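PDB 6DXU: glycosyl hydrolase family 2, TIM barrel domain protein from Parabacteroides merdae ATCC 43184, which probably hydrolyses beta-glucuronides, removing terminal glucuronic acid from conjugates that reach the human gut, as a glycoside hydrolase family 2 beta-glucuronidase. Local coordinates for residues S566-V569 with R570-W574; H643-P646 with V647-G651; G45-W48 with E49-R52; A337-A340 with Q341-E345; Y368-S371 with E372-D376. One frame throughout, in Å; residues are numbered along the deposited sequence.

Contact 1 of 5, residues S566-V569 with R570-W574; sequences SYVV and RLIDW
Tyr567 and Leu571 meet one turn apart on helix 565-579, where CE2 at the ring's rim lies 3.9 Å from the Leu571 methyl CD1. With CG opposite the backbone N (chi1 180°), Leu571 uses its second torsion (149°) to turn CD1, not CD2, back toward the tyrosine. The Tyr567 hydroxyl reaches on to Gly487 O, so the ring can be buried without stranding a polar atom. One residue further, Val568 and Ile572 lie side by side and point the same way, CG2 of the valine 4.0 Å from CD1 of the isoleucine. Branched side chains suit this tight flank, and Ile572 continues it against Val627 and Phe628 of helix 623-632.

The looser side belongs to Arg570, which is partly exposed and runs extended from CG to NE past the carbonyl of Ser566. A water sits in the guanidinium plane, accepting from Arg570 NE at 2.7 Å and donating to Ser566 O at 3.1 Å. The direct bond from Arg570 N to Ser566 O is weak at 3.5 Å, whereas Leu571 N reaches Tyr567 O at 2.9 Å. Arg570 NH2 pairs with Glu657. Asp573, by contrast, is buried, its carboxylate satisfied by Ala688 N and the hydroxyls of Tyr631 and Tyr661. An apolar flank thus packs on helix 623-632, while Arg570 and Asp573 bond other parts of the chain, so both kinds of force hold the helix.

Contact 2 of 5, residues H643-P646 with V647-G651; sequences HTWP and VRWGG
One face of the Trp645 indole is occupied by Arg648, and its edge is met in plane by CZ3 of Trp649, where the chain passes from a loop into edge strand 647-649 of a mixed beta-sheet. The Arg648 methylene CG stands over the six-membered ring in a CH-pi contact, 3.7 Å from its centroid and 11° off the normal. Beyond it the arginine bends at chi3 (75°), a kink that folds NE and the guanidinium back over the ring instead of letting them run past it. NE comes to 3.5 Å from Trp645 CH2, and the planes of ring and guanidinium are 31° apart, so the charged group leans over the rim without lying flat.

Arginine suits the place because its aliphatic half can pave an indole while its polar end bonds elsewhere. Arg648 NH2 forms a salt bridge with Glu526, and NH1 bonds Glu657 O and the hydroxyl of Tyr697. These partners probably hold the guanidinium in position above the tryptophan.

Trp649 brings the far rim of its own six-membered ring to Trp645, with CZ3 4.3 Å from CZ2. Where the strand begins, Pro646 CB touches Val647 CG2 at 4.1 Å, a small apolar contact. Backbone hydrogen bonds between Pro646, Arg648 and Gly650 and residues Glu724 and Gln726 join this segment to strand 715-726, which runs parallel to it. The indole nitrogen lies close to the strand's first carbonyl, with Trp645 NE1 3.1 Å from Val647 O.

Contact 3 of 5, residues G45-W48 with E49-R52; sequences GGIW and EAVR
A short, weakly bonded helical turn at 48-51, in the family 2 sugar-binding domain, brings Trp48 and Arg52 together. Arg52 CB lies over one face of the indole, 3.5 Å from the centroid of the five-membered ring and 23° off its normal, a CH-pi contact. The arginine's CG stands between backbone N and carbonyl carbon (chi1 64°), and the chain crosses the tryptophan at about a right angle. Val51 CG2 adds a second apolar touch, 3.8 Å from Trp48 CE3.

Glu49 reaches back, extended, to the start of the turn: Gly45 N donates to its OE1 at 2.8 Å, nearly straight at 175°, but from above the carboxylate plane. Glu49 CG lies 3.8 Å above the guanidinium face of Arg52, whose NH2 is 3.6 Å from Glu49 OE2, a pairing of charges only, well out of plane. Three clear backbone bonds, each to the residue three before, and a weak one from Arg52 N to Trp48 O close the turn.

Arg172 of the second subunit also pairs with Glu49 OE1, Asp436 of that subunit with Arg52 NH1, and its Asn435 bonds Trp48 NE1 and Arg52 NH1. At this interface, after strand 37-41, Ile47, Ala50 and Val51 rest against strand 162-169 of their own chain.

Contact 4 of 5, residues A337-A340 with Q341-E345; sequences AGVA and QAMTE
Val339 leans over the end of a type II' beta turn, its CB 4.3 Å from the CB of Ala342, so that the valine rests on the alanine's flank with small apolar groups in touch. The turn runs from Val339 to Ala342 in the loop between strand 323-331 and helix 345-357 of the TIM-barrel domain. The valine directs CB toward the following residues, and its branch CG2, placed between backbone N and carbonyl carbon (chi1 -60° for CG1), reaches past the alanine to touch Met343 CG loosely at 4.4 Å. Both CB and CG2 also rest against the backbone carbonyl of Ala342, with CG2 3.6 Å from Ala342 O.

The side chains between them take other directions. Ala340 has positive phi (55°), a setting that a type II' turn demands and that glycine usually fills; alanine meets it here with a small methyl, which packs on Cys73 and Tyr187. Gln341 points its CB away from residues 337-340, and its extended chain delivers the amide to Glu334, which NE2 bonds. Met343, bent at its third torsion, touches Arg332 as well.

A second, tighter bend follows at once: Ala342 is the centre of an inverse gamma turn, and Met343 N bonds Gln341 O at 2.8 Å. Together the two bends steer the chain to Thr344, the N-cap of the next helix, whose hydroxyl oxygen takes the bond from Met347 N. The beta turn itself is closed by Ala342 N, which donates to Val339 O at 3.0 Å from well above the carbonyl plane.

Contact 5 of 5, residues Y368-S371 with E372-D376; sequences YQQS and EIILD
Ser371 turns its hydroxyl away from its own backbone N (chi1 167°), which swings OG over the first turn of helix 372-381, so that this N-cap residue can make its capping bond. There OG accepts from Ile373 N at 3.1 Å, with an angle of 142° at the hydrogen. Serine fits because its short side chain can stand in for the carbonyl that an earlier turn would have supplied. The backbone sets Ile373 CB 3.4 Å from Ser371 OG, and with CG1 beside its backbone N (chi1 -66°) the isoleucine lays CG1 against the same Ser371 OG at 3.7 Å.

The carbonyl of Ser371 faces the same first turn, though it bonds weakly: Ile374 N approaches Ser371 O at 2.9 Å with a bent angle, and Leu375 N lies farther off.

Gln370 crosses Ile374 obliquely, its OE1 4.0 Å from the methyl CG2. That oxygen is bound by Arg332 NH1, so the amide can lie beside an aliphatic side chain and still be satisfied. Glu334 and Glu387 hold the backbone nitrogens of Ser371 and Gln370. This lead-in follows a barrel strand, 362-364, and the helix packs on helices 345-357 and 399-416, as expected of a beta-alpha unit in a TIM barrel. Leu375 curls back toward the loop, its methyl CD1 3.3 Å from Ser371 O and 3.6 Å from Gln370 O.

How the contacts relate
Contacts 1, 4 and 5 are largely buried, whereas contacts 2 and 3 are partly so. Contacts 4 and 5 touch in the TIM-barrel domain through Glu345 CB and Ile373 CD1. Both lead the chain into a helix with a hydroxyl N-cap, and Glu334 has partners in each. Contacts 1 and 2 share Glu657, which bonds an arginine in both. Contact 3 lies on the opposite side of the chain's centre from contact 1, about 56 Å between centres, at a subunit interface. Contacts 2 and 3 each set an arginine methylene over a tryptophan face; contact 1 adds a tyrosine ring and a water to aliphatic packing, contact 4 is a backbone-bonded turn, and contact 5 rests on a serine cap.

Contact 1 of 5, residues S566-V569 with R570-W574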
loop_
_atom_site.group_PDB
_atom_site.type_symbol
_atom_site.label_atom_id
_atom_site.label_comp_id
_atom_site.label_asym_id
_atom_site.label_seq_id
_atom_site.Cartn_x
_atom_site.Cartn_y
_atom_site.Cartn_z
ATOM N N SER D 566 -30.952 -12.503 49.023
ATOM C CA SER D 566 -31.006 -12.151 50.439
ATOM C C SER D 566 -29.725 -11.469 50.893
ATOM O O SER D 566 -29.768 -10.528 51.695
ATOM C CB SER D 566 -31.281 -13.409 51.270
ATOM O OG SER D 566 -32.352 -14.159 50.697
ATOM N N TYR D 567 -28.580 -11.924 50.388
ATOM C CA TYR D 567 -27.312 -11.297 50.746
ATOM C C TYR D 567 -27.189 -9.904 50.135
ATOM O O TYR D 567 -26.821 -8.946 50.827
ATOM C CB TYR D 567 -26.146 -12.179 50.304
ATOM C CG TYR D 567 -24.796 -11.556 50.591
ATOM C CD1 TYR D 567 -24.301 -11.504 51.887
ATOM C CD2 TYR D 567 -24.033 -10.990 49.572
ATOM C CE1 TYR D 567 -23.073 -10.927 52.165
ATOM C CE2 TYR D 567 -22.798 -10.402 49.841
ATOM C CZ TYR D 567 -22.330 -10.371 51.148
ATOM O OH TYR D 567 -21.115 -9.788 51.442
ATOM N N VAL D 568 -27.489 -9.761 48.838
ATOM C CA VAL D 568 -27.232 -8.467 48.207
ATOM C C VAL D 568 -28.198 -7.411 48.732
ATOM O O VAL D 568 -27.850 -6.226 48.803
ATOM C CB VAL D 568 -27.254 -8.559 46.665
ATOM C CG1 VAL D 568 -28.661 -8.565 46.127
ATOM C CG2 VAL D 568 -26.460 -7.389 46.069
ATOM N N VAL D 569 -29.406 -7.808 49.128
ATOM C CA VAL D 569 -30.325 -6.852 49.729
ATOM C C VAL D 569 -29.721 -6.279 51.003
ATOM O O VAL D 569 -29.806 -5.073 51.263
ATOM C CB VAL D 569 -31.691 -7.520 49.979
ATOM C CG1 VAL D 569 -32.473 -6.778 51.053
ATOM C CG2 VAL D 569 -32.488 -7.553 48.676
ATOM N N ARG D 570 -29.077 -7.130 51.801
ATOM C CA ARG D 570 -28.456 -6.645 53.029
ATOM C C ARG D 570 -27.218 -5.812 52.730
ATOM O O ARG D 570 -26.925 -4.849 53.449
ATOM C CB ARG D 570 -28.115 -7.819 53.943
ATOM C CG ARG D 570 -29.372 -8.490 54.506
ATOM C CD ARG D 570 -29.061 -9.703 55.362
ATOM N NE ARG D 570 -30.296 -10.232 55.949
ATOM C CZ ARG D 570 -30.660 -10.070 57.220
ATOM N NH1 ARG D 570 -29.884 -9.403 58.069
ATOM N NH2 ARG D 570 -31.805 -10.588 57.644
ATOM N N LEU D 571 -26.469 -6.186 51.690
ATOM C CA LEU D 571 -25.294 -5.410 51.303
ATOM C C LEU D 571 -25.678 -4.013 50.823
ATOM O O LEU D 571 -25.024 -3.024 51.173
ATOM C CB LEU D 571 -24.511 -6.155 50.215
ATOM C CG LEU D 571 -23.232 -5.504 49.650
ATOM C CD1 LEU D 571 -22.236 -6.577 49.240
ATOM C CD2 LEU D 571 -23.516 -4.570 48.452
ATOM N N ILE D 572 -26.713 -3.915 49.988
ATOM C CA ILE D 572 -27.129 -2.609 49.486
ATOM C C ILE D 572 -27.676 -1.747 50.617
ATOM O O ILE D 572 -27.352 -0.553 50.727
ATOM C CB ILE D 572 -28.162 -2.781 48.358
ATOM C CG1 ILE D 572 -27.474 -3.419 47.139
ATOM C CG2 ILE D 572 -28.829 -1.441 48.010
ATOM C CD1 ILE D 572 -28.465 -3.968 46.104
ATOM N N ASP D 573 -28.541 -2.339 51.450
ATOM C CA ASP D 573 -29.092 -1.671 52.627
ATOM C C ASP D 573 -27.979 -0.995 53.420
ATOM O O ASP D 573 -28.058 0.195 53.752
ATOM C CB ASP D 573 -29.836 -2.730 53.462
ATOM C CG ASP D 573 -30.633 -2.165 54.634
ATOM O OD1 ASP D 573 -30.488 -0.985 55.021
ATOM O OD2 ASP D 573 -31.436 -2.954 55.181
ATOM N N TRP D 574 -26.913 -1.743 53.693
ATOM C CA TRP D 574 -25.803 -1.209 54.476
ATOM C C TRP D 574 -25.172 0.004 53.798
ATOM O O TRP D 574 -25.012 1.064 54.420
ATOM C CB TRP D 574 -24.755 -2.299 54.703
ATOM C CG TRP D 574 -23.620 -1.796 55.523
ATOM C CD1 TRP D 574 -22.452 -1.240 55.072
ATOM C CD2 TRP D 574 -23.571 -1.724 56.953
ATOM N NE1 TRP D 574 -21.669 -0.857 56.133
ATOM C CE2 TRP D 574 -22.335 -1.137 57.300
ATOM C CE3 TRP D 574 -24.447 -2.110 57.974
ATOM C CZ2 TRP D 574 -21.949 -0.937 58.622
ATOM C CZ3 TRP D 574 -24.065 -1.904 59.290
ATOM C CH2 TRP D 574 -22.822 -1.323 59.601
HETATM O O HOH W 1 -31.858 -11.117 53.894
#

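Contact 2 of 5, residues H643-P646 with V647-G651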
loop_
_atom_site.group_PDB
_atom_site.type_symbol
_atom_site.label_atom_id
_atom_site.label_comp_id
_atom_site.label_asym_id
_atom_site.label_seq_id
_atom_site.Cartn_x
_atom_site.Cartn_y
_atom_site.Cartn_z
ATOM N N HIS D 643 -41.170 -11.320 47.459
ATOM C CA HIS D 643 -42.194 -11.511 46.434
ATOM C C HIS D 643 -41.919 -12.737 45.567
ATOM O O HIS D 643 -42.866 -13.409 45.141
ATOM C CB HIS D 643 -42.301 -10.262 45.562
ATOM C CG HIS D 643 -43.153 -9.187 46.154
ATOM N ND1 HIS D 643 -44.296 -8.722 45.542
ATOM C CD2 HIS D 643 -43.046 -8.502 47.318
ATOM C CE1 HIS D 643 -44.847 -7.783 46.292
ATOM N NE2 HIS D 643 -44.106 -7.629 47.375
ATOM N N THR D 644 -40.644 -13.061 45.311
ATOM C CA THR D 644 -40.276 -14.221 44.501
ATOM C C THR D 644 -39.735 -15.360 45.355
ATOM O O THR D 644 -38.931 -16.162 44.886
ATOM C CB THR D 644 -39.236 -13.858 43.432
ATOM O OG1 THR D 644 -38.039 -13.356 44.056
ATOM C CG2 THR D 644 -39.797 -12.812 42.473
ATOM N N TRP D 645 -40.155 -15.430 46.619
ATOM C CA TRP D 645 -39.685 -16.438 47.568
ATOM C C TRP D 645 -40.900 -17.252 47.990
ATOM O O TRP D 645 -41.565 -16.913 48.981
ATOM C CB TRP D 645 -39.019 -15.777 48.770
ATOM C CG TRP D 645 -38.279 -16.724 49.661
ATOM C CD1 TRP D 645 -38.060 -18.041 49.445
ATOM C CD2 TRP D 645 -37.645 -16.404 50.911
ATOM N NE1 TRP D 645 -37.311 -18.570 50.477
ATOM C CE2 TRP D 645 -37.048 -17.583 51.389
ATOM C CE3 TRP D 645 -37.508 -15.225 51.657
ATOM C CZ2 TRP D 645 -36.331 -17.631 52.588
ATOM C CZ3 TRP D 645 -36.805 -15.275 52.853
ATOM C CH2 TRP D 645 -36.225 -16.477 53.305
ATOM N N PRO D 646 -41.234 -18.328 47.269
ATOM C CA PRO D 646 -42.519 -19.004 47.524
ATOM C C PRO D 646 -42.536 -19.876 48.775
ATOM O O PRO D 646 -43.590 -20.029 49.415
ATOM C CB PRO D 646 -42.721 -19.848 46.258
ATOM C CG PRO D 646 -41.357 -20.098 45.745
ATOM C CD PRO D 646 -40.576 -18.833 46.049
ATOM N N VAL D 647 -41.392 -20.444 49.149
ATOM C CA VAL D 647 -41.324 -21.396 50.254
ATOM C C VAL D 647 -40.189 -21.007 51.197
ATOM O O VAL D 647 -39.008 -21.103 50.832
ATOM C CB VAL D 647 -41.145 -22.842 49.773
ATOM C CG1 VAL D 647 -41.393 -23.793 50.938
ATOM C CG2 VAL D 647 -42.101 -23.156 48.621
ATOM N N ARG D 648 -40.545 -20.582 52.408
ATOM C CA ARG D 648 -39.595 -20.416 53.500
ATOM C C ARG D 648 -39.453 -21.719 54.290
ATOM O O ARG D 648 -40.190 -22.690 54.078
ATOM C CB ARG D 648 -40.037 -19.279 54.411
ATOM C CG ARG D 648 -39.945 -17.911 53.756
ATOM C CD ARG D 648 -40.063 -16.796 54.807
ATOM N NE ARG D 648 -38.825 -16.687 55.569
ATOM C CZ ARG D 648 -38.488 -15.638 56.313
ATOM N NH1 ARG D 648 -39.303 -14.597 56.401
ATOM N NH2 ARG D 648 -37.323 -15.633 56.955
ATOM N N TRP D 649 -38.489 -21.751 55.210
ATOM C CA TRP D 649 -38.266 -22.992 55.940
ATOM C C TRP D 649 -37.625 -22.725 57.298
ATOM O O TRP D 649 -37.091 -21.645 57.567
ATOM C CB TRP D 649 -37.417 -23.984 55.126
ATOM C CG TRP D 649 -35.991 -23.580 54.901
ATOM C CD1 TRP D 649 -34.928 -23.860 55.705
ATOM C CD2 TRP D 649 -35.465 -22.852 53.779
ATOM N NE1 TRP D 649 -33.774 -23.339 55.170
ATOM C CE2 TRP D 649 -34.074 -22.717 53.986
ATOM C CE3 TRP D 649 -36.035 -22.300 52.627
ATOM C CZ2 TRP D 649 -33.241 -22.044 53.082
ATOM C CZ3 TRP D 649 -35.202 -21.637 51.721
ATOM C CH2 TRP D 649 -33.823 -21.507 51.963
ATOM N N GLY D 650 -37.700 -23.733 58.155
ATOM C CA GLY D 650 -37.140 -23.659 59.486
ATOM C C GLY D 650 -37.929 -24.549 60.426
ATOM O O GLY D 650 -38.738 -25.367 60.002
ATOM N N GLY D 651 -37.696 -24.355 61.722
ATOM C CA GLY D 651 -38.384 -25.154 62.709
ATOM C C GLY D 651 -39.812 -24.712 62.932
ATOM O O GLY D 651 -40.199 -23.572 62.659
#

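Contact 3 of 5, residues G45-W48 with E49-R52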
loop_
_atom_site.group_PDB
_atom_site.type_symbol
_atom_site.label_atom_id
_atom_site.label_comp_id
_atom_site.label_asym_id
_atom_site.label_seq_id
_atom_site.Cartn_x
_atom_site.Cartn_y
_atom_site.Cartn_z
ATOM N N GLY D 45 -17.815 -13.184 -0.600
ATOM C CA GLY D 45 -16.556 -13.180 -1.343
ATOM C C GLY D 45 -16.210 -11.880 -2.039
ATOM O O GLY D 45 -15.123 -11.749 -2.611
ATOM N N GLY D 46 -17.106 -10.910 -1.984
ATOM C CA GLY D 46 -16.980 -9.624 -2.648
ATOM C C GLY D 46 -18.356 -9.011 -2.774
ATOM O O GLY D 46 -19.371 -9.700 -2.691
ATOM N N ILE D 47 -18.387 -7.687 -2.977
ATOM C CA ILE D 47 -19.672 -6.977 -3.000
ATOM C C ILE D 47 -20.577 -7.518 -4.101
ATOM O O ILE D 47 -21.806 -7.491 -3.972
ATOM C CB ILE D 47 -19.450 -5.449 -3.140
ATOM C CG1 ILE D 47 -20.780 -4.671 -3.050
ATOM C CG2 ILE D 47 -18.749 -5.127 -4.437
ATOM C CD1 ILE D 47 -21.594 -4.955 -1.785
ATOM N N TRP D 48 -19.998 -8.043 -5.186
ATOM C CA TRP D 48 -20.831 -8.572 -6.266
ATOM C C TRP D 48 -21.801 -9.654 -5.777
ATOM O O TRP D 48 -22.910 -9.788 -6.314
ATOM C CB TRP D 48 -19.948 -9.116 -7.390
ATOM C CG TRP D 48 -20.750 -9.580 -8.581
ATOM C CD1 TRP D 48 -20.786 -10.844 -9.105
ATOM C CD2 TRP D 48 -21.602 -8.778 -9.406
ATOM N NE1 TRP D 48 -21.623 -10.879 -10.198
ATOM C CE2 TRP D 48 -22.148 -9.628 -10.396
ATOM C CE3 TRP D 48 -21.986 -7.427 -9.386
ATOM C CZ2 TRP D 48 -23.042 -9.173 -11.364
ATOM C CZ3 TRP D 48 -22.874 -6.977 -10.346
ATOM C CH2 TRP D 48 -23.397 -7.847 -11.320
ATOM N N GLU D 49 -21.406 -10.449 -4.779
ATOM C CA GLU D 49 -22.296 -11.500 -4.303
ATOM C C GLU D 49 -23.559 -10.933 -3.668
ATOM O O GLU D 49 -24.586 -11.619 -3.637
ATOM C CB GLU D 49 -21.574 -12.419 -3.309
ATOM C CG GLU D 49 -20.461 -13.275 -3.952
ATOM C CD GLU D 49 -20.023 -14.450 -3.075
ATOM O OE1 GLU D 49 -20.075 -14.325 -1.835
ATOM O OE2 GLU D 49 -19.580 -15.486 -3.632
ATOM N N ALA D 50 -23.512 -9.704 -3.164
ATOM C CA ALA D 50 -24.694 -9.120 -2.549
ATOM C C ALA D 50 -25.711 -8.623 -3.568
ATOM O O ALA D 50 -26.904 -8.530 -3.230
ATOM C CB ALA D 50 -24.301 -7.962 -1.621
ATOM N N VAL D 51 -25.282 -8.312 -4.792
ATOM C CA VAL D 51 -26.122 -7.614 -5.764
ATOM C C VAL D 51 -26.253 -8.352 -7.092
ATOM O O VAL D 51 -26.995 -7.893 -7.970
ATOM C CB VAL D 51 -25.607 -6.183 -6.014
ATOM C CG1 VAL D 51 -25.654 -5.370 -4.719
ATOM C CG2 VAL D 51 -24.189 -6.213 -6.595
ATOM N N ARG D 52 -25.569 -9.481 -7.278
ATOM C CA ARG D 52 -25.604 -10.155 -8.568
ATOM C C ARG D 52 -26.962 -10.818 -8.815
ATOM O O ARG D 52 -27.680 -11.166 -7.871
ATOM C CB ARG D 52 -24.497 -11.211 -8.643
ATOM C CG ARG D 52 -24.645 -12.368 -7.641
ATOM C CD ARG D 52 -23.440 -13.292 -7.778
ATOM N NE ARG D 52 -23.396 -14.346 -6.773
ATOM C CZ ARG D 52 -22.402 -15.224 -6.696
ATOM N NH1 ARG D 52 -21.407 -15.162 -7.576
ATOM N NH2 ARG D 52 -22.394 -16.145 -5.743
#

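Contact 4 of 5, residues A337-A340 with Q341-E345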
loop_
_atom_site.group_PDB
_atom_site.type_symbol
_atom_site.label_atom_id
_atom_site.label_comp_id
_atom_site.label_asym_id
_atom_site.label_seq_id
_atom_site.Cartn_x
_atom_site.Cartn_y
_atom_site.Cartn_z
ATOM N N ALA D 337 -32.686 -8.702 27.079
ATOM C CA ALA D 337 -33.145 -10.051 26.797
ATOM C C ALA D 337 -33.691 -10.152 25.376
ATOM O O ALA D 337 -34.455 -9.294 24.923
ATOM C CB ALA D 337 -34.227 -10.451 27.814
ATOM N N GLY D 338 -33.268 -11.193 24.667
ATOM C CA GLY D 338 -33.777 -11.493 23.349
ATOM C C GLY D 338 -33.150 -10.732 22.194
ATOM O O GLY D 338 -33.276 -11.179 21.050
ATOM N N VAL D 339 -32.469 -9.612 22.446
ATOM C CA VAL D 339 -32.037 -8.720 21.371
ATOM C C VAL D 339 -30.580 -8.292 21.505
ATOM O O VAL D 339 -30.043 -7.647 20.599
ATOM C CB VAL D 339 -32.942 -7.471 21.312
ATOM C CG1 VAL D 339 -34.380 -7.860 21.060
ATOM C CG2 VAL D 339 -32.804 -6.645 22.587
ATOM N N ALA D 340 -29.929 -8.632 22.619
ATOM C CA ALA D 340 -28.539 -8.196 22.883
ATOM C C ALA D 340 -28.512 -6.673 22.777
ATOM O O ALA D 340 -29.369 -6.001 23.377
ATOM C CB ALA D 340 -27.555 -8.928 21.954
ATOM N N GLN D 341 -27.591 -6.079 22.004
ATOM C CA GLN D 341 -27.477 -4.624 21.994
ATOM C C GLN D 341 -28.622 -3.940 21.245
ATOM O O GLN D 341 -28.791 -2.723 21.387
ATOM C CB GLN D 341 -26.121 -4.195 21.393
ATOM C CG GLN D 341 -25.852 -2.684 21.572
ATOM C CD GLN D 341 -24.371 -2.356 21.649
ATOM O OE1 GLN D 341 -23.515 -3.235 21.519
ATOM N NE2 GLN D 341 -24.063 -1.083 21.859
ATOM N N ALA D 342 -29.432 -4.682 20.482
ATOM C CA ALA D 342 -30.440 -4.088 19.592
ATOM C C ALA D 342 -31.733 -3.691 20.329
ATOM O O ALA D 342 -32.835 -4.153 20.018
ATOM C CB ALA D 342 -30.738 -5.063 18.461
ATOM N N MET D 343 -31.596 -2.781 21.290
ATOM C CA MET D 343 -32.770 -2.269 22.010
ATOM C C MET D 343 -33.513 -1.226 21.185
ATOM O O MET D 343 -32.900 -0.424 20.473
ATOM C CB MET D 343 -32.354 -1.663 23.345
ATOM C CG MET D 343 -31.733 -2.687 24.291
ATOM S SD MET D 343 -31.327 -1.996 25.906
ATOM C CE MET D 343 -32.970 -1.718 26.587
ATOM N N THR D 344 -34.841 -1.231 21.291
ATOM C CA THR D 344 -35.663 -0.246 20.613
ATOM C C THR D 344 -35.837 0.992 21.492
ATOM O O THR D 344 -35.550 0.986 22.688
ATOM C CB THR D 344 -37.036 -0.812 20.276
ATOM O OG1 THR D 344 -37.732 -1.088 21.498
ATOM C CG2 THR D 344 -36.905 -2.082 19.414
ATOM N N GLU D 345 -36.344 2.062 20.885
ATOM C CA GLU D 345 -36.606 3.273 21.663
ATOM C C GLU D 345 -37.571 2.997 22.818
ATOM O O GLU D 345 -37.372 3.488 23.933
ATOM C CB GLU D 345 -37.162 4.381 20.770
ATOM C CG GLU D 345 -37.554 5.607 21.597
ATOM C CD GLU D 345 -37.938 6.816 20.775
ATOM O OE1 GLU D 345 -38.029 6.701 19.543
ATOM O OE2 GLU D 345 -38.130 7.899 21.372
#

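Contact 5 of 5, residues Y368-S371 with E372-D376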
loop_
_atom_site.group_PDB
_atom_site.type_symbol
_atom_site.label_atom_id
_atom_site.label_comp_id
_atom_site.label_asym_id
_atom_site.label_seq_id
_atom_site.Cartn_x
_atom_site.Cartn_y
_atom_site.Cartn_z
ATOM N N TYR D 368 -18.831 3.001 27.368
ATOM C CA TYR D 368 -18.811 3.533 26.007
ATOM C C TYR D 368 -19.907 4.574 25.827
ATOM O O TYR D 368 -20.817 4.710 26.655
ATOM C CB TYR D 368 -18.958 2.400 24.965
ATOM C CG TYR D 368 -19.986 1.373 25.398
ATOM C CD1 TYR D 368 -21.344 1.637 25.304
ATOM C CD2 TYR D 368 -19.591 0.135 25.918
ATOM C CE1 TYR D 368 -22.299 0.695 25.714
ATOM C CE2 TYR D 368 -20.533 -0.806 26.336
ATOM C CZ TYR D 368 -21.884 -0.527 26.226
ATOM O OH TYR D 368 -22.809 -1.480 26.655
ATOM N N GLN D 369 -19.777 5.338 24.738
ATOM C CA GLN D 369 -20.828 6.260 24.334
ATOM C C GLN D 369 -22.102 5.476 24.057
ATOM O O GLN D 369 -22.065 4.398 23.454
ATOM C CB GLN D 369 -20.395 7.022 23.079
ATOM C CG GLN D 369 -21.469 7.950 22.506
ATOM C CD GLN D 369 -21.001 8.687 21.249
ATOM O OE1 GLN D 369 -19.794 8.791 20.973
ATOM N NE2 GLN D 369 -21.954 9.190 20.477
ATOM N N GLN D 370 -23.241 6.005 24.494
ATOM C CA GLN D 370 -24.480 5.264 24.324
ATOM C C GLN D 370 -25.410 6.000 23.370
ATOM O O GLN D 370 -25.151 7.135 22.974
ATOM C CB GLN D 370 -25.135 5.004 25.690
ATOM C CG GLN D 370 -24.321 3.979 26.486
ATOM C CD GLN D 370 -25.120 3.259 27.561
ATOM O OE1 GLN D 370 -26.318 3.496 27.734
ATOM N NE2 GLN D 370 -24.453 2.369 28.285
ATOM N N SER D 371 -26.479 5.309 22.959
ATOM C CA SER D 371 -27.469 5.899 22.063
ATOM C C SER D 371 -27.880 7.296 22.520
ATOM O O SER D 371 -28.109 7.534 23.710
ATOM C CB SER D 371 -28.712 5.007 22.016
ATOM O OG SER D 371 -29.789 5.686 21.411
ATOM N N GLU D 372 -28.023 8.216 21.562
ATOM C CA GLU D 372 -28.492 9.552 21.922
ATOM C C GLU D 372 -29.897 9.534 22.521
ATOM O O GLU D 372 -30.266 10.476 23.224
ATOM C CB GLU D 372 -28.463 10.498 20.717
ATOM C CG GLU D 372 -28.690 11.975 21.137
ATOM C CD GLU D 372 -27.781 12.965 20.431
ATOM O OE1 GLU D 372 -27.454 12.743 19.245
ATOM O OE2 GLU D 372 -27.380 13.966 21.067
ATOM N N ILE D 373 -30.695 8.498 22.252
ATOM C CA ILE D 373 -31.990 8.362 22.920
ATOM C C ILE D 373 -31.803 8.320 24.434
ATOM O O ILE D 373 -32.568 8.939 25.191
ATOM C CB ILE D 373 -32.725 7.109 22.403
ATOM C CG1 ILE D 373 -33.087 7.279 20.923
ATOM C CG2 ILE D 373 -33.984 6.816 23.245
ATOM C CD1 ILE D 373 -33.478 5.961 20.249
ATOM N N ILE D 374 -30.777 7.600 24.895
ATOM C CA ILE D 374 -30.482 7.529 26.323
ATOM C C ILE D 374 -30.115 8.909 26.858
ATOM O O ILE D 374 -30.607 9.339 27.908
ATOM C CB ILE D 374 -29.356 6.517 26.592
ATOM C CG1 ILE D 374 -29.763 5.102 26.160
ATOM C CG2 ILE D 374 -28.957 6.541 28.083
ATOM C CD1 ILE D 374 -30.973 4.536 26.940
ATOM N N LEU D 375 -29.253 9.633 26.141
ATOM C CA LEU D 375 -28.856 10.953 26.625
ATOM C C LEU D 375 -30.043 11.899 26.681
ATOM O O LEU D 375 -30.175 12.681 27.630
ATOM C CB LEU D 375 -27.747 11.537 25.748
ATOM C CG LEU D 375 -26.604 10.712 26.317
ATOM C CD1 LEU D 375 -26.149 9.625 25.373
ATOM C CD2 LEU D 375 -25.495 11.558 26.910
ATOM N N ASP D 376 -30.896 11.869 25.656
ATOM C CA ASP D 376 -32.096 12.693 25.688
ATOM C C ASP D 376 -32.967 12.337 26.887
ATOM O O ASP D 376 -33.580 13.219 27.505
ATOM C CB ASP D 376 -32.892 12.539 24.390
ATOM C CG ASP D 376 -32.312 13.322 23.219
ATOM O OD1 ASP D 376 -31.519 14.272 23.407
ATOM O OD2 ASP D 376 -32.705 12.998 22.080
#